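Local coordinates for protein deferrochelatase (Vibrio cholerae, PDB 5DE0) that probably acts as a heme b-dependent peroxidase of the dye-decolorizing (DyP-type) family, carrying its heme in the C-terminal half of the chain, at residues Thr57-Phe62 and Phe289-Gln294. Residues are numbered along the deposited sequence; the frame is centred on the assembly and turned at random.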
loop_
_atom_site.group_PDB
_atom_site.type_symbol
_atom_site.label_atom_id
_atom_site.label_comp_id
_atom_site.label_asym_id
_atom_site.label_seq_id
_atom_site.Cartn_x
_atom_site.Cartn_y
_atom_site.Cartn_z
ATOM N N THR B 57 -15.725 -5.421 -5.591
ATOM C CA THR B 57 -16.063 -5.673 -6.985
ATOM C C THR B 57 -14.861 -6.241 -7.723
ATOM O O THR B 57 -13.739 -6.191 -7.223
ATOM C CB THR B 57 -16.531 -4.393 -7.693
ATOM O OG1 THR B 57 -15.468 -3.432 -7.688
ATOM C CG2 THR B 57 -17.744 -3.802 -6.992
ATOM N N VAL B 58 -15.092 -6.780 -8.916
ATOM C CA VAL B 58 -14.008 -7.365 -9.696
ATOM C C VAL B 58 -14.304 -7.311 -11.196
ATOM O O VAL B 58 -15.458 -7.389 -11.618
ATOM C CB VAL B 58 -13.741 -8.834 -9.268
ATOM C CG1 VAL B 58 -14.927 -9.724 -9.611
ATOM C CG2 VAL B 58 -12.458 -9.365 -9.900
ATOM N N SER B 59 -13.252 -7.146 -11.993
ATOM C CA SER B 59 -13.359 -7.243 -13.443
ATOM C C SER B 59 -12.103 -7.884 -14.021
ATOM O O SER B 59 -10.999 -7.364 -13.854
ATOM C CB SER B 59 -13.585 -5.867 -14.068
ATOM O OG SER B 59 -13.673 -5.970 -15.477
ATOM N N VAL B 60 -12.278 -9.018 -14.692
ATOM C CA VAL B 60 -11.164 -9.744 -15.287
ATOM C C VAL B 60 -11.102 -9.489 -16.788
ATOM O O VAL B 60 -12.095 -9.665 -17.498
ATOM C CB VAL B 60 -11.274 -11.259 -15.031
ATOM C CG1 VAL B 60 -10.077 -11.980 -15.625
ATOM C CG2 VAL B 60 -11.386 -11.535 -13.538
ATOM N N ALA B 61 -9.932 -9.082 -17.269
ATOM C CA ALA B 61 -9.769 -8.733 -18.678
ATOM C C ALA B 61 -8.542 -9.403 -19.289
ATOM O O ALA B 61 -7.563 -9.687 -18.596
ATOM C CB ALA B 61 -9.681 -7.229 -18.837
ATOM N N PHE B 62 -8.599 -9.647 -20.595
ATOM C CA PHE B 62 -7.525 -10.351 -21.286
ATOM C C PHE B 62 -6.973 -9.527 -22.445
ATOM O O PHE B 62 -7.724 -8.815 -23.118
ATOM C CB PHE B 62 -8.021 -11.701 -21.803
ATOM C CG PHE B 62 -8.653 -12.560 -20.749
ATOM C CD1 PHE B 62 -10.025 -12.541 -20.549
ATOM C CD2 PHE B 62 -7.876 -13.391 -19.956
ATOM C CE1 PHE B 62 -10.609 -13.339 -19.573
ATOM C CE2 PHE B 62 -8.458 -14.188 -18.981
ATOM C CZ PHE B 62 -9.823 -14.159 -18.792
ATOM N N PHE B 289 -6.794 -4.168 -23.008
ATOM C CA PHE B 289 -7.513 -5.384 -22.663
ATOM C C PHE B 289 -8.948 -5.326 -23.164
ATOM O O PHE B 289 -9.413 -4.291 -23.642
ATOM C CB PHE B 289 -7.527 -5.604 -21.148
ATOM C CG PHE B 289 -6.165 -5.696 -20.525
ATOM C CD1 PHE B 289 -5.549 -4.566 -20.013
ATOM C CD2 PHE B 289 -5.510 -6.914 -20.427
ATOM C CE1 PHE B 289 -4.298 -4.649 -19.427
ATOM C CE2 PHE B 289 -4.261 -7.001 -19.845
ATOM C CZ PHE B 289 -3.654 -5.867 -19.345
ATOM N N PHE B 290 -9.647 -6.448 -23.053
ATOM C CA PHE B 290 -11.093 -6.451 -23.182
ATOM C C PHE B 290 -11.702 -7.220 -22.018
ATOM O O PHE B 290 -11.416 -8.403 -21.821
ATOM C CB PHE B 290 -11.538 -7.058 -24.510
ATOM C CG PHE B 290 -13.021 -6.994 -24.732
ATOM C CD1 PHE B 290 -13.842 -8.055 -24.380
ATOM C CD2 PHE B 290 -13.594 -5.871 -25.299
ATOM C CE1 PHE B 290 -15.208 -7.992 -24.590
ATOM C CE2 PHE B 290 -14.955 -5.800 -25.512
ATOM C CZ PHE B 290 -15.765 -6.864 -25.158
ATOM N N ALA B 291 -12.533 -6.538 -21.241
ATOM C CA ALA B 291 -13.239 -7.178 -20.144
ATOM C C ALA B 291 -14.595 -7.654 -20.637
ATOM O O ALA B 291 -15.493 -6.848 -20.869
ATOM C CB ALA B 291 -13.392 -6.228 -18.971
ATOM N N PRO B 292 -14.750 -8.976 -20.798
ATOM C CA PRO B 292 -16.009 -9.509 -21.323
ATOM C C PRO B 292 -17.134 -9.404 -20.302
ATOM O O PRO B 292 -16.880 -9.086 -19.138
ATOM C CB PRO B 292 -15.672 -10.974 -21.617
ATOM C CG PRO B 292 -14.610 -11.306 -20.630
ATOM C CD PRO B 292 -13.801 -10.049 -20.447
ATOM N N SER B 293 -18.363 -9.657 -20.737
ATOM C CA SER B 293 -19.496 -9.751 -19.827
ATOM C C SER B 293 -19.289 -10.914 -18.861
ATOM O O SER B 293 -18.396 -11.742 -19.058
ATOM C CB SER B 293 -20.797 -9.927 -20.607
ATOM O OG SER B 293 -20.703 -11.032 -21.488
ATOM N N GLN B 294 -20.106 -10.974 -17.816
ATOM C CA GLN B 294 -19.993 -12.043 -16.832
ATOM C C GLN B 294 -20.234 -13.404 -17.475
ATOM O O GLN B 294 -19.572 -14.388 -17.140
ATOM C CB GLN B 294 -20.978 -11.827 -15.684
ATOM C CG GLN B 294 -20.893 -10.460 -15.031
ATOM C CD GLN B 294 -21.717 -10.378 -13.763
ATOM O OE1 GLN B 294 -22.012 -11.396 -13.136
ATOM N NE2 GLN B 294 -22.097 -9.165 -13.379
#
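Phe62 and Phe290 pair through their backbones, the CB atom of each pointing away from the partner strand, as one antiparallel hydrogen-bonded pair, the single bridge between strand 57-62 and the end of strand 281-291. The N-H of Phe290 donates to Phe62 O, N to O 3.1 Å; the return bond, from Phe62 N to Phe290 O, is weak at 3.3 Å. The short segment axes run at 139°, well short of antiparallel, and one bridge is all that forms.

The tight part lies on the face carrying Ala61, Phe289 and Ala291. Ala61 CB sits 3.6 Å from Phe289 CB and 3.8 Å from Ala291 CB; a lone methyl suits this place, where the backbones come so close that the CA atoms of Ala61 and Ala291 are 4.1 Å apart. The Phe289 ring is set anti to its own carbonyl carbon (chi1 -58°), which brings CD2 beside the carbonyl carbon of Phe62, at the ring edge. Ser59, with OG anti to its backbone N, reaches the Ala291 methyl, a small partner for a small residue.

Toward Gln294 the contact thins, yet this looser side is no solvent face, since all the touching residues are buried. Pro292, with no N-H to continue the ladder, offers CD to Val60 O at 3.4 Å, and beyond it Ser293 stands at the N-cap of helix 294-299, its OG making a weak hydrogen bond to Met296 N. The Gln8 amide links the two segments, OE1 accepting from Val60 N and NE2 donating to Pro292 O.

The bridge thus joins edge strands of the two ferredoxin-like sheets of the DyP fold. Strand 98-104 flanks 57-62, strand 172-181 flanks 281-291, and Phe62 packs on helix 30-38 while Phe290 meets Tyr173 edge-to-face.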